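Local coordinates for putative capsid protein of prophage (Escherichia coli CFT073, PDB 3BQW) that is probably a major capsid protein of a prophage, building the protein shell that packages the viral DNA, at residues Ala40-Leu52 with Gly76-Lys88. Numbering follows the deposited sequence.
Sequences ATFSTQNIMLDTL and GYETSTIKPGYMK
The flat amide of Gln45 touches the aliphatic chain of Lys83 through NE2, 3.3 Å from Lys83 CE; a water accepts from both Gln45 NE2 and Lys83 NZ, closing a small polar bridge. Extended, with CG anti to its backbone N (chi1 -179°), Gln45 carries its amide out to that bridge. The Asn46 side chain is placed by its CB, 3.5 Å from Ile82 O and 3.8 Å from Thr81 CG2; its ND2 is buried without a partner, and the spacing of ND2 from Lys83 is doubtful. A third flat group, the Phe42 ring, receives Ile47 CA over the centre of one face, 4.2 Å above its plane, which brings Phe42 back over the start of strand 47-48.

Next along the chain from Asn46, two short strands run antiparallel. Ile47 N gives to Ile82 O and Ile82 N returns to Ile47 O, each at 2.9 Å, the second nearly straight at 173°; this reciprocity marks Ile47 and Ile82 as a hydrogen-bonded pair. Just past the ladder, where the 3-10 segment begins, Leu49 N gives to Ser80 O at 2.8 Å, beyond which Ser80 OG gives a weak bond to Asp50 OD1.

The ribbon's two faces differ. On one, Met48 and Thr81 lie side by side, Met48 SD 3.6 Å from Thr81 CG2; Met48, bent at chi2 and chi3, turns its thioether along the threonine. On the other, Ile47, Leu49 and Ile82 pack together, with Leu49 CD1 3.9 Å from Ile82 CG1, and reach Ala294, Val338 and Ala61 respectively. Thr79 OG1 accepts from Thr81 N, forming an ST turn just ahead of strand 81-82. Altogether this is a two-stranded antiparallel ribbon between larger sheets of a phage major capsid protein E family chain.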
ATOM      1  N   ALA A  40      -4.692  12.960  -3.307  1.00 22.26           N
ATOM      2  CA  ALA A  40      -5.496  13.823  -4.126  1.00 22.80           C
ATOM      3  C   ALA A  40      -6.815  13.106  -4.354  1.00 23.20           C
ATOM      4  O   ALA A  40      -6.832  11.940  -4.761  1.00 23.10           O
ATOM      5  CB  ALA A  40      -4.790  14.166  -5.463  1.00 23.02           C
ATOM      6  N   THR A  41      -7.919  13.799  -4.072  1.00 23.88           N
ATOM      7  CA  THR A  41      -9.248  13.261  -4.320  1.00 24.16           C
ATOM      8  C   THR A  41      -9.836  13.989  -5.519  1.00 25.45           C
ATOM      9  O   THR A  41      -9.780  15.223  -5.594  1.00 26.24           O
ATOM     10  CB  THR A  41     -10.168  13.396  -3.088  1.00 24.43           C
ATOM     11  OG1 THR A  41     -10.212  14.750  -2.649  1.00 24.65           O
ATOM     12  CG2 THR A  41      -9.678  12.512  -1.937  1.00 22.90           C
ATOM     13  N   PHE A  42     -10.386  13.229  -6.464  1.00 25.34           N
ATOM     14  CA  PHE A  42     -10.942  13.798  -7.672  1.00 25.25           C
ATOM     15  C   PHE A  42     -12.467  13.832  -7.613  1.00 25.26           C
ATOM     16  O   PHE A  42     -13.088  12.997  -6.955  1.00 25.64           O
ATOM     17  CB  PHE A  42     -10.426  13.027  -8.911  1.00 25.55           C
ATOM     18  CG  PHE A  42      -8.960  13.227  -9.160  1.00 24.87           C
ATOM     19  CD1 PHE A  42      -8.524  14.100 -10.136  1.00 26.48           C
ATOM     20  CD2 PHE A  42      -8.015  12.600  -8.362  1.00 24.48           C
ATOM     21  CE1 PHE A  42      -7.164  14.317 -10.339  1.00 26.10           C
ATOM     22  CE2 PHE A  42      -6.660  12.820  -8.544  1.00 23.97           C
ATOM     23  CZ  PHE A  42      -6.234  13.678  -9.536  1.00 26.02           C
ATOM     24  N   SER A  43     -13.055  14.822  -8.293  1.00 25.38           N
ATOM     25  CA  SER A  43     -14.510  14.942  -8.429  1.00 26.42           C
ATOM     26  C   SER A  43     -14.985  14.290  -9.716  1.00 25.46           C
ATOM     27  O   SER A  43     -16.180  14.268 -10.024  1.00 25.92           O
ATOM     28  CB  SER A  43     -14.907  16.418  -8.428  1.00 26.61           C
ATOM     29  OG  SER A  43     -14.072  17.112  -9.361  1.00 31.40           O
ATOM     30  N   THR A  44     -14.037  13.794 -10.489  1.00 25.23           N
ATOM     31  CA  THR A  44     -14.337  12.930 -11.631  1.00 24.75           C
ATOM     32  C   THR A  44     -14.065  11.457 -11.258  1.00 25.27           C
ATOM     33  O   THR A  44     -13.263  11.141 -10.362  1.00 24.31           O
ATOM     34  CB  THR A  44     -13.519  13.346 -12.842  1.00 24.34           C
ATOM     35  OG1 THR A  44     -12.138  13.429 -12.472  1.00 23.11           O
ATOM     36  CG2 THR A  44     -13.979  14.724 -13.355  1.00 23.02           C
ATOM     37  N   GLN A  45     -14.774  10.574 -11.941  1.00 25.84           N
ATOM     38  CA  GLN A  45     -14.633   9.147 -11.768  1.00 26.51           C
ATOM     39  C   GLN A  45     -13.214   8.738 -12.027  1.00 26.17           C
ATOM     40  O   GLN A  45     -12.646   7.960 -11.264  1.00 26.51           O
ATOM     41  CB  GLN A  45     -15.539   8.411 -12.735  1.00 26.55           C
ATOM     42  CG  GLN A  45     -15.466   6.917 -12.617  1.00 30.24           C
ATOM     43  CD  GLN A  45     -16.356   6.222 -13.637  1.00 33.63           C
ATOM     44  OE1 GLN A  45     -16.803   6.839 -14.604  1.00 36.06           O
ATOM     45  NE2 GLN A  45     -16.607   4.935 -13.427  1.00 34.67           N
ATOM     46  N   ASN A  46     -12.660   9.247 -13.127  1.00 25.86           N
ATOM     47  CA  ASN A  46     -11.296   8.981 -13.492  1.00 25.64           C
ATOM     48  C   ASN A  46     -10.346   9.992 -12.909  1.00 25.17           C
ATOM     49  O   ASN A  46     -10.687  11.150 -12.717  1.00 24.29           O
ATOM     50  CB  ASN A  46     -11.137   8.956 -15.012  1.00 26.11           C
ATOM     51  CG  ASN A  46     -11.970   7.887 -15.649  1.00 27.62           C
ATOM     52  OD1 ASN A  46     -12.541   8.069 -16.717  1.00 29.21           O
ATOM     53  ND2 ASN A  46     -12.072   6.770 -14.976  1.00 28.41           N
ATOM     54  N   ILE A  47      -9.137   9.516 -12.653  1.00 25.86           N
ATOM     55  CA  ILE A  47      -8.035  10.339 -12.197  1.00 25.96           C
ATOM     56  C   ILE A  47      -7.511  11.111 -13.400  1.00 25.92           C
ATOM     57  O   ILE A  47      -7.121  10.517 -14.409  1.00 24.95           O
ATOM     58  CB  ILE A  47      -6.877   9.488 -11.590  1.00 26.10           C
ATOM     59  CG1 ILE A  47      -7.357   8.603 -10.432  1.00 26.96           C
ATOM     60  CG2 ILE A  47      -5.712  10.388 -11.150  1.00 27.01           C
ATOM     61  CD1 ILE A  47      -8.140   9.348  -9.432  1.00 28.68           C
ATOM     62  N   MET A  48      -7.494  12.434 -13.266  1.00 25.69           N
ATOM     63  CA  MET A  48      -7.014  13.325 -14.287  1.00 26.57           C
ATOM     64  C   MET A  48      -5.661  13.933 -13.894  1.00 27.07           C
ATOM     65  O   MET A  48      -5.611  14.976 -13.248  1.00 27.19           O
ATOM     66  CB  MET A  48      -8.062  14.408 -14.523  1.00 27.01           C
ATOM     67  CG  MET A  48      -9.451  13.858 -14.895  1.00 27.46           C
ATOM     68  SD  MET A  48      -9.481  12.692 -16.283  1.00 27.22           S
ATOM     69  CE  MET A  48     -11.092  13.084 -16.942  1.00 31.46           C
ATOM     70  N   LEU A  49      -4.574  13.286 -14.302  1.00 27.24           N
ATOM     71  CA  LEU A  49      -3.252  13.559 -13.747  1.00 28.11           C
ATOM     72  C   LEU A  49      -2.707  14.927 -14.153  1.00 29.51           C
ATOM     73  O   LEU A  49      -1.969  15.551 -13.403  1.00 29.65           O
ATOM     74  CB  LEU A  49      -2.254  12.475 -14.154  1.00 27.58           C
ATOM     75  CG  LEU A  49      -2.420  11.064 -13.596  1.00 27.74           C
ATOM     76  CD1 LEU A  49      -1.302  10.120 -14.143  1.00 27.06           C
ATOM     77  CD2 LEU A  49      -2.448  11.052 -12.054  1.00 26.00           C
ATOM     78  N   ASP A  50      -3.096  15.356 -15.349  1.00 30.96           N
ATOM     79  CA  ASP A  50      -2.805  16.667 -15.926  1.00 32.00           C
ATOM     80  C   ASP A  50      -3.338  17.849 -15.106  1.00 32.03           C
ATOM     81  O   ASP A  50      -2.928  18.980 -15.339  1.00 32.67           O
ATOM     82  CB  ASP A  50      -3.430  16.730 -17.336  1.00 32.38           C
ATOM     83  CG  ASP A  50      -4.935  16.349 -17.326  1.00 35.03           C
ATOM     84  OD1 ASP A  50      -5.268  15.199 -16.925  1.00 36.15           O
ATOM     85  OD2 ASP A  50      -5.795  17.201 -17.677  1.00 38.32           O
ATOM     86  N   THR A  51      -4.271  17.609 -14.192  1.00 32.10           N
ATOM     87  CA  THR A  51      -4.842  18.666 -13.369  1.00 32.09           C
ATOM     88  C   THR A  51      -4.177  18.862 -11.993  1.00 33.12           C
ATOM     89  O   THR A  51      -4.643  19.674 -11.203  1.00 33.31           O
ATOM     90  CB  THR A  51      -6.325  18.398 -13.096  1.00 32.03           C
ATOM     91  OG1 THR A  51      -6.447  17.251 -12.259  1.00 30.66           O
ATOM     92  CG2 THR A  51      -7.107  18.203 -14.385  1.00 31.66           C
ATOM     93  N   LEU A  52      -3.107  18.143 -11.691  1.00 34.17           N
ATOM     94  CA  LEU A  52      -2.539  18.197 -10.346  1.00 35.26           C
ATOM     95  C   LEU A  52      -1.726  19.482 -10.153  1.00 37.00           C
ATOM     96  O   LEU A  52      -1.000  19.895 -11.065  1.00 37.37           O
ATOM     97  CB  LEU A  52      -1.685  16.955 -10.071  1.00 35.17           C
ATOM     98  CG  LEU A  52      -2.475  15.667  -9.745  1.00 33.76           C
ATOM     99  CD1 LEU A  52      -1.640  14.362  -9.837  1.00 33.00           C
ATOM    100  CD2 LEU A  52      -3.054  15.786  -8.391  1.00 31.31           C
ATOM    101  N   GLY A  76      -1.899  -0.141 -26.372  1.00 25.93           N
ATOM    102  CA  GLY A  76      -1.652   0.782 -25.279  1.00 27.13           C
ATOM    103  C   GLY A  76      -1.251   2.149 -25.773  1.00 28.03           C
ATOM    104  O   GLY A  76      -0.793   2.300 -26.900  1.00 28.81           O
ATOM    105  N   TYR A  77      -1.413   3.154 -24.924  1.00 29.40           N
ATOM    106  CA  TYR A  77      -1.077   4.525 -25.274  1.00 29.99           C
ATOM    107  C   TYR A  77      -0.833   5.324 -23.978  1.00 29.69           C
ATOM    108  O   TYR A  77      -1.383   4.975 -22.918  1.00 29.01           O
ATOM    109  CB  TYR A  77      -2.191   5.128 -26.167  1.00 31.91           C
ATOM    110  CG  TYR A  77      -3.533   5.202 -25.502  1.00 33.55           C
ATOM    111  CD1 TYR A  77      -4.047   6.415 -25.060  1.00 35.10           C
ATOM    112  CD2 TYR A  77      -4.271   4.049 -25.261  1.00 37.20           C
ATOM    113  CE1 TYR A  77      -5.270   6.480 -24.388  1.00 36.80           C
ATOM    114  CE2 TYR A  77      -5.497   4.095 -24.584  1.00 38.46           C
ATOM    115  CZ  TYR A  77      -5.993   5.316 -24.151  1.00 37.44           C
ATOM    116  OH  TYR A  77      -7.208   5.356 -23.486  1.00 37.25           O
ATOM    117  N   GLU A  78       0.024   6.349 -24.057  1.00 29.13           N
ATOM    118  CA  GLU A  78       0.212   7.295 -22.958  1.00 29.50           C
ATOM    119  C   GLU A  78      -1.012   8.148 -22.774  1.00 28.11           C
ATOM    120  O   GLU A  78      -1.484   8.768 -23.707  1.00 28.22           O
ATOM    121  CB  GLU A  78       1.384   8.238 -23.160  1.00 29.49           C
ATOM    122  CG  GLU A  78       2.702   7.608 -22.897  1.00 33.24           C
ATOM    123  CD  GLU A  78       3.007   7.345 -21.440  1.00 33.74           C
ATOM    124  OE1 GLU A  78       2.632   8.114 -20.549  1.00 37.15           O
ATOM    125  OE2 GLU A  78       3.706   6.359 -21.191  1.00 40.85           O
ATOM    126  N   THR A  79      -1.501   8.174 -21.543  1.00 27.51           N
ATOM    127  CA  THR A  79      -2.672   8.959 -21.204  1.00 26.35           C
ATOM    128  C   THR A  79      -2.503   9.547 -19.808  1.00 26.32           C
ATOM    129  O   THR A  79      -1.879   8.940 -18.940  1.00 24.89           O
ATOM    130  CB  THR A  79      -3.937   8.105 -21.297  1.00 26.01           C
ATOM    131  OG1 THR A  79      -5.070   8.900 -20.937  1.00 24.96           O
ATOM    132  CG2 THR A  79      -3.850   6.857 -20.399  1.00 25.14           C
ATOM    133  N   SER A  80      -3.053  10.739 -19.608  1.00 26.61           N
ATOM    134  CA  SER A  80      -3.118  11.355 -18.287  1.00 27.58           C
ATOM    135  C   SER A  80      -4.442  11.054 -17.582  1.00 27.29           C
ATOM    136  O   SER A  80      -4.638  11.414 -16.424  1.00 28.29           O
ATOM    137  CB  SER A  80      -2.877  12.860 -18.404  1.00 27.77           C
ATOM    138  OG  SER A  80      -3.907  13.475 -19.154  1.00 30.08           O
ATOM    139  N   THR A  81      -5.338  10.373 -18.279  1.00 27.39           N
ATOM    140  CA  THR A  81      -6.578   9.880 -17.704  1.00 28.14           C
ATOM    141  C   THR A  81      -6.400   8.424 -17.295  1.00 28.84           C
ATOM    142  O   THR A  81      -6.153   7.565 -18.145  1.00 28.32           O
ATOM    143  CB  THR A  81      -7.729  10.006 -18.715  1.00 28.33           C
ATOM    144  OG1 THR A  81      -7.782  11.357 -19.168  1.00 28.55           O
ATOM    145  CG2 THR A  81      -9.077   9.630 -18.100  1.00 27.60           C
ATOM    146  N   ILE A  82      -6.525   8.167 -15.990  1.00 29.34           N
ATOM    147  CA  ILE A  82      -6.363   6.842 -15.406  1.00 29.75           C
ATOM    148  C   ILE A  82      -7.687   6.414 -14.771  1.00 29.41           C
ATOM    149  O   ILE A  82      -8.261   7.148 -13.982  1.00 30.00           O
ATOM    150  CB  ILE A  82      -5.268   6.840 -14.302  1.00 30.10           C
ATOM    151  CG1 ILE A  82      -3.929   7.374 -14.837  1.00 31.31           C
ATOM    152  CG2 ILE A  82      -5.129   5.440 -13.664  1.00 30.43           C
ATOM    153  CD1 ILE A  82      -3.222   6.487 -15.792  1.00 31.75           C
ATOM    154  N   LYS A  83      -8.161   5.222 -15.107  1.00 29.62           N
ATOM    155  CA  LYS A  83      -9.370   4.672 -14.506  1.00 29.43           C
ATOM    156  C   LYS A  83      -8.969   3.839 -13.280  1.00 28.75           C
ATOM    157  O   LYS A  83      -8.282   2.853 -13.402  1.00 28.51           O
ATOM    158  CB  LYS A  83     -10.150   3.850 -15.543  1.00 30.13           C
ATOM    159  CG  LYS A  83     -11.486   3.220 -15.042  1.00 31.77           C
ATOM    160  CD  LYS A  83     -12.648   4.213 -14.721  1.00 31.77           C
ATOM    161  CE  LYS A  83     -13.589   3.694 -13.610  1.00 34.70           C
ATOM    162  NZ  LYS A  83     -12.917   3.101 -12.335  1.00 32.27           N
ATOM    163  N   PRO A  84      -9.323   4.291 -12.068  1.00 28.25           N
ATOM    164  CA  PRO A  84      -8.953   3.500 -10.889  1.00 27.61           C
ATOM    165  C   PRO A  84      -9.791   2.224 -10.692  1.00 26.62           C
ATOM    166  O   PRO A  84     -10.890   2.125 -11.195  1.00 26.50           O
ATOM    167  CB  PRO A  84      -9.175   4.477  -9.749  1.00 27.48           C
ATOM    168  CG  PRO A  84     -10.315   5.331 -10.238  1.00 28.67           C
ATOM    169  CD  PRO A  84     -10.026   5.535 -11.700  1.00 28.56           C
ATOM    170  N   GLY A  85      -9.234   1.250  -9.982  1.00 26.14           N
ATOM    171  CA  GLY A  85      -9.979   0.077  -9.567  1.00 25.78           C
ATOM    172  C   GLY A  85     -10.948   0.483  -8.465  1.00 26.12           C
ATOM    173  O   GLY A  85     -10.531   0.904  -7.396  1.00 26.60           O
ATOM    174  N   TYR A  86     -12.240   0.374  -8.739  1.00 25.70           N
ATOM    175  CA  TYR A  86     -13.258   0.739  -7.778  1.00 25.91           C
ATOM    176  C   TYR A  86     -13.478  -0.396  -6.800  1.00 25.61           C
ATOM    177  O   TYR A  86     -13.664  -1.551  -7.198  1.00 26.55           O
ATOM    178  CB  TYR A  86     -14.566   1.083  -8.477  1.00 25.30           C
ATOM    179  CG  TYR A  86     -15.498   1.894  -7.633  1.00 26.02           C
ATOM    180  CD1 TYR A  86     -15.417   3.277  -7.633  1.00 24.32           C
ATOM    181  CD2 TYR A  86     -16.494   1.279  -6.854  1.00 25.00           C
ATOM    182  CE1 TYR A  86     -16.274   4.029  -6.884  1.00 25.89           C
ATOM    183  CE2 TYR A  86     -17.363   2.032  -6.089  1.00 24.43           C
ATOM    184  CZ  TYR A  86     -17.253   3.412  -6.110  1.00 25.81           C
ATOM    185  OH  TYR A  86     -18.101   4.220  -5.382  1.00 24.85           O
ATOM    186  N   MET A  87     -13.449  -0.049  -5.516  1.00 25.35           N
ATOM    187  CA  MET A  87     -13.609  -0.997  -4.435  1.00 24.40           C
ATOM    188  C   MET A  87     -14.836  -0.642  -3.588  1.00 25.58           C
ATOM    189  O   MET A  87     -15.141   0.550  -3.339  1.00 25.17           O
ATOM    190  CB  MET A  87     -12.349  -0.986  -3.550  1.00 24.72           C
ATOM    191  CG  MET A  87     -11.015  -1.252  -4.233  1.00 23.73           C
ATOM    192  SD  MET A  87      -9.623  -1.287  -3.025  1.00 19.70           S
ATOM    193  CE  MET A  87     -10.006  -2.875  -2.389  1.00 17.69           C
ATOM    194  N   LYS A  88     -15.533  -1.682  -3.135  1.00 26.46           N
ATOM    195  CA  LYS A  88     -16.650  -1.523  -2.209  1.00 26.95           C
ATOM    196  C   LYS A  88     -16.922  -2.782  -1.373  1.00 26.93           C
ATOM    197  O   LYS A  88     -18.017  -3.322  -1.385  1.00 26.71           O
ATOM    198  CB  LYS A  88     -17.909  -1.031  -2.927  1.00 26.91           C
ATOM    199  CG  LYS A  88     -18.373  -1.852  -4.109  1.00 28.55           C
ATOM    200  CD  LYS A  88     -19.632  -1.198  -4.656  1.00 30.80           C
ATOM    201  CE  LYS A  88     -20.218  -1.936  -5.847  1.00 34.45           C
ATOM    202  NZ  LYS A  88     -20.541  -3.348  -5.532  1.00 36.60           N
TER
HETATM  203  O   HOH W   1     -14.971   4.181 -10.812  1.00 35.35           O